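Local coordinates for protein BugD (Bordetella pertussis Tohama I, PDB 2F5X) that is a periplasmic solute receptor that holds aspartic acid in its pocket and probably delivers it to a membrane transporter, at residues V109-T114 and Q192-T197; A209-K214 and K231-G236. All blocks are in the same frame, centred on the assembly; numbering follows the deposited sequence.

Two contacts a dozen ångströms apart, centre to centre, show how the chemistry of one sheet changes from its core outward. Contact 1 is wholly buried and joins strand 102-117 to the start of helix 193-201; it includes a residue of the aspartic acid pocket and combines methyl packing with one main-chain bond and one hydroxyl-hydroxyl bond. Contact 2, farther from the centre of the chain, ties the end of strand 206-210 to the loop leading into strand 236-244 by one main-chain bond, a threonine hydroxyl bond to a carbonyl and a bridging water; it is buried around Thr211 but edged by exposed Leu213 and partly exposed Glu234. Selenomethionine Met113 of contact 1 packs its selenium 3.8 Å from Val235 CG1 of contact 2.

Contact 1 of 2, residues V109-T114 and Q192-T197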
# COMPACT_ATOMS: atom_id res chain seq x y z
N VAL A 109 9.70 2.10 -0.66
CA VAL A 109 9.11 3.35 -1.13
C VAL A 109 8.07 3.84 -0.13
O VAL A 109 7.60 3.06 0.71
CB VAL A 109 8.41 3.20 -2.53
CG1 VAL A 109 9.42 2.96 -3.65
CG2 VAL A 109 7.33 2.10 -2.52
N ASP A 110 7.69 5.11 -0.23
CA ASP A 110 6.58 5.68 0.53
C ASP A 110 5.63 6.32 -0.49
O ASP A 110 6.02 7.23 -1.23
CB ASP A 110 7.14 6.70 1.53
CG ASP A 110 6.08 7.25 2.47
OD1 ASP A 110 4.92 6.78 2.47
OD2 ASP A 110 6.35 8.18 3.26
N VAL A 111 4.38 5.84 -0.53
CA VAL A 111 3.43 6.21 -1.58
C VAL A 111 2.24 6.95 -1.00
O VAL A 111 1.59 6.45 -0.08
CB VAL A 111 2.93 4.94 -2.35
CG1 VAL A 111 2.09 5.31 -3.59
CG2 VAL A 111 4.13 4.07 -2.76
N PRO A 112 1.92 8.13 -1.54
CA PRO A 112 0.75 8.88 -1.07
C PRO A 112 -0.53 8.34 -1.68
O PRO A 112 -0.49 7.55 -2.63
CB PRO A 112 1.04 10.31 -1.55
CG PRO A 112 1.85 10.11 -2.83
CD PRO A 112 2.64 8.84 -2.62
N MSE A 113 -1.66 8.73 -1.11
CA MSE A 113 -2.95 8.29 -1.63
C MSE A 113 -3.81 9.44 -2.17
O MSE A 113 -3.62 10.61 -1.81
CB MSE A 113 -3.68 7.46 -0.57
CG MSE A 113 -2.83 6.27 -0.10
SE MSE A 113 -3.75 5.23 1.21
CE MSE A 113 -4.96 4.29 -0.05
N THR A 114 -4.74 9.08 -3.05
CA THR A 114 -5.71 10.01 -3.63
C THR A 114 -7.12 9.52 -3.36
O THR A 114 -7.41 8.33 -3.54
CB THR A 114 -5.54 10.09 -5.17
OG1 THR A 114 -5.54 8.75 -5.72
CG2 THR A 114 -4.16 10.67 -5.54
N GLN A 192 -3.60 4.35 -3.89
CA GLN A 192 -2.24 4.90 -4.01
C GLN A 192 -1.98 5.48 -5.39
O GLN A 192 -2.52 4.97 -6.37
CB GLN A 192 -1.23 3.81 -3.71
CG GLN A 192 -1.28 3.32 -2.27
CD GLN A 192 -0.68 1.94 -2.16
OE1 GLN A 192 -1.39 0.94 -2.03
NE2 GLN A 192 0.63 1.88 -2.23
N THR A 193 -1.14 6.52 -5.45
CA THR A 193 -0.80 7.16 -6.73
C THR A 193 -0.11 6.22 -7.73
O THR A 193 -0.17 6.46 -8.93
CB THR A 193 0.05 8.43 -6.52
OG1 THR A 193 1.25 8.12 -5.79
CG2 THR A 193 -0.69 9.44 -5.64
N THR A 194 0.52 5.15 -7.25
CA THR A 194 1.11 4.15 -8.14
C THR A 194 0.03 3.38 -8.90
O THR A 194 0.34 2.66 -9.86
CB THR A 194 1.95 3.15 -7.34
OG1 THR A 194 1.24 2.84 -6.13
CG2 THR A 194 3.27 3.78 -6.88
N ASN A 195 -1.23 3.50 -8.46
CA ASN A 195 -2.36 2.94 -9.20
C ASN A 195 -3.30 3.98 -9.83
O ASN A 195 -3.96 3.69 -10.85
CB ASN A 195 -3.16 1.98 -8.32
CG ASN A 195 -4.06 1.05 -9.13
OD1 ASN A 195 -3.60 0.41 -10.09
ND2 ASN A 195 -5.33 0.97 -8.75
N THR A 196 -3.35 5.17 -9.26
CA THR A 196 -4.38 6.14 -9.67
C THR A 196 -3.88 7.22 -10.62
O THR A 196 -4.70 7.85 -11.28
CB THR A 196 -5.01 6.85 -8.46
OG1 THR A 196 -4.01 7.61 -7.78
CG2 THR A 196 -5.55 5.87 -7.44
N THR A 197 -2.57 7.46 -10.67
CA THR A 197 -2.03 8.58 -11.46
C THR A 197 -2.54 8.55 -12.89
O THR A 197 -3.03 9.55 -13.41
CB THR A 197 -0.50 8.56 -11.46
OG1 THR A 197 -0.02 8.79 -10.14
CG2 THR A 197 0.05 9.76 -12.25
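Val111 and Gln192 meet at about a right angle, the CG1 methyl of the valine lying 3.6 Å from Gln192 CB. That methyl is anti to the backbone N (chi1 -172°) and also reaches the hydroxyl of Thr194, while the amide NE2 of Gln192 lies near Val111 CB. The closest packing lies on the threonine side. Thr193 N donates to Pro112 O (3.1 Å, 163° at the hydrogen), and Thr193 OG1 sits 3.5 Å from Pro112 CD while bonding to Leu275 O. Farther on, Thr114 and Thr196 slide past each other in opposite directions, their OG1 atoms hydrogen-bonded at 2.8 Å; Thr114 OG1 also bonds to Asp191 O. Met113 and Gln192 meet more lightly: they form an antiparallel non-hydrogen-bonded pair whose side chains diverge, with 4.0 Å between Met113 CG and Gln192 CG, and Met113 packs against Ala150 and Cys154 of helix 150-162. The helix leaves the strand by Thr197, where the chain becomes partly exposed. Gln192, the N-cap residue where strand becomes helix, has its aliphatic stem packed on strand 102-117 while its OE1 accepts from the amino group of the bound aspartic acid, consistent with the packed stem helping to place the ligand-binding amide.

Contact 2 of 2, residues A209-K214 and K231-G236; sequences AVTSLK and KGFEVG
Thr211 grips Val235 twice, through its side chain and through its own carbonyl. Its hydroxyl OG1 donates to Val235 O at 2.8 Å, in the carbonyl plane and on a lone pair (137° at the oxygen), and Val235 N returns a bond of 2.8 Å to Thr211 O. The second bond comes in tilted 25° from the carbonyl plane, and the same oxygen takes a CA-H contact from Glu234 CA at 3.2 Å. With OG1 between the backbone N and the carbonyl carbon (chi1 61°), the hydroxyl faces Val235 while also bonding to Met113 N of strand 102-117. This pairing lies just past the end of strand 206-210, where the incoming loop makes an inverse gamma turn centred on Phe233 before running into strand 236-244. The edge of the Phe233 ring meets Thr211: Thr211 CG2 lies 3.9 Å from Phe233 CE2, near the plane of the ring, and Cys154 and Met157 of helix 150-162 also pack on the Phe233 side chain. A water donates to both Ser212 O (2.8 Å) and Phe233 O, bridging the main chains beside the direct bonds. On the exposed border, the Leu213 and Glu234 side chains cross obliquely, Leu213 CD1 lying 3.4 Å from Glu234 OE2.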
# COMPACT_ATOMS: atom_id res chain seq x y z
N ALA A 209 -8.56 14.88 -3.60
CA ALA A 209 -7.59 15.24 -2.57
C ALA A 209 -6.50 14.19 -2.45
O ALA A 209 -6.68 13.05 -2.88
CB ALA A 209 -8.30 15.39 -1.21
N VAL A 210 -5.39 14.59 -1.84
CA VAL A 210 -4.30 13.66 -1.54
C VAL A 210 -4.11 13.55 -0.03
O VAL A 210 -4.58 14.40 0.72
CB VAL A 210 -2.98 14.10 -2.22
CG1 VAL A 210 -3.12 14.02 -3.74
CG2 VAL A 210 -2.57 15.53 -1.77
N THR A 211 -3.43 12.49 0.42
CA THR A 211 -3.28 12.23 1.85
C THR A 211 -1.89 12.57 2.38
O THR A 211 -1.55 12.23 3.52
CB THR A 211 -3.57 10.76 2.17
OG1 THR A 211 -2.64 9.94 1.44
CG2 THR A 211 -4.95 10.35 1.65
N SER A 212 -1.07 13.20 1.55
CA SER A 212 0.25 13.65 1.96
C SER A 212 0.18 14.97 2.74
O SER A 212 -0.85 15.64 2.75
CB SER A 212 1.15 13.80 0.72
OG SER A 212 0.44 14.48 -0.31
N LEU A 213 1.27 15.32 3.43
CA LEU A 213 1.36 16.55 4.22
C LEU A 213 1.48 17.77 3.30
O LEU A 213 0.98 18.85 3.61
CB LEU A 213 2.55 16.46 5.20
CG LEU A 213 2.93 17.65 6.11
CD1 LEU A 213 1.97 17.77 7.27
CD2 LEU A 213 4.36 17.49 6.62
N LYS A 214 2.15 17.58 2.17
CA LYS A 214 2.25 18.61 1.15
C LYS A 214 1.66 18.02 -0.11
O LYS A 214 1.51 16.81 -0.22
CB LYS A 214 3.71 19.02 0.94
CG LYS A 214 4.27 19.89 2.06
CD LYS A 214 4.94 19.05 3.15
CE LYS A 214 5.84 19.87 4.05
NZ LYS A 214 5.07 20.69 5.04
N LYS A 231 -7.51 18.14 9.75
CA LYS A 231 -6.22 18.24 10.44
C LYS A 231 -5.69 16.86 10.82
O LYS A 231 -6.41 16.05 11.40
CB LYS A 231 -6.37 19.13 11.69
CG LYS A 231 -5.12 19.25 12.56
CD LYS A 231 -5.47 19.68 13.98
CE LYS A 231 -4.66 20.89 14.39
NZ LYS A 231 -5.51 21.95 15.00
N GLY A 232 -4.43 16.59 10.45
CA GLY A 232 -3.79 15.32 10.76
C GLY A 232 -4.18 14.14 9.88
O GLY A 232 -3.75 12.99 10.13
N PHE A 233 -5.01 14.39 8.87
CA PHE A 233 -5.37 13.34 7.92
C PHE A 233 -4.19 13.12 6.98
O PHE A 233 -4.13 13.70 5.88
CB PHE A 233 -6.62 13.72 7.13
CG PHE A 233 -7.30 12.55 6.46
CD1 PHE A 233 -8.55 12.12 6.88
CD2 PHE A 233 -6.68 11.87 5.40
CE1 PHE A 233 -9.19 11.05 6.26
CE2 PHE A 233 -7.30 10.78 4.78
CZ PHE A 233 -8.56 10.38 5.21
N GLU A 234 -3.25 12.30 7.42
CA GLU A 234 -2.03 12.04 6.67
C GLU A 234 -1.83 10.54 6.58
O GLU A 234 -1.89 9.84 7.60
CB GLU A 234 -0.83 12.70 7.36
CG GLU A 234 -0.76 14.21 7.17
CD GLU A 234 -0.32 14.96 8.42
OE1 GLU A 234 0.39 14.37 9.27
OE2 GLU A 234 -0.67 16.16 8.56
N VAL A 235 -1.65 10.05 5.35
CA VAL A 235 -1.39 8.64 5.11
C VAL A 235 -0.31 8.50 4.06
O VAL A 235 -0.50 8.91 2.91
CB VAL A 235 -2.63 7.86 4.56
CG1 VAL A 235 -2.34 6.35 4.54
CG2 VAL A 235 -3.87 8.16 5.36
N GLY A 236 0.81 7.91 4.46
CA GLY A 236 1.87 7.54 3.54
C GLY A 236 2.07 6.04 3.59
O GLY A 236 2.38 5.47 4.65
O HOH W 1 -3.36 15.52 4.01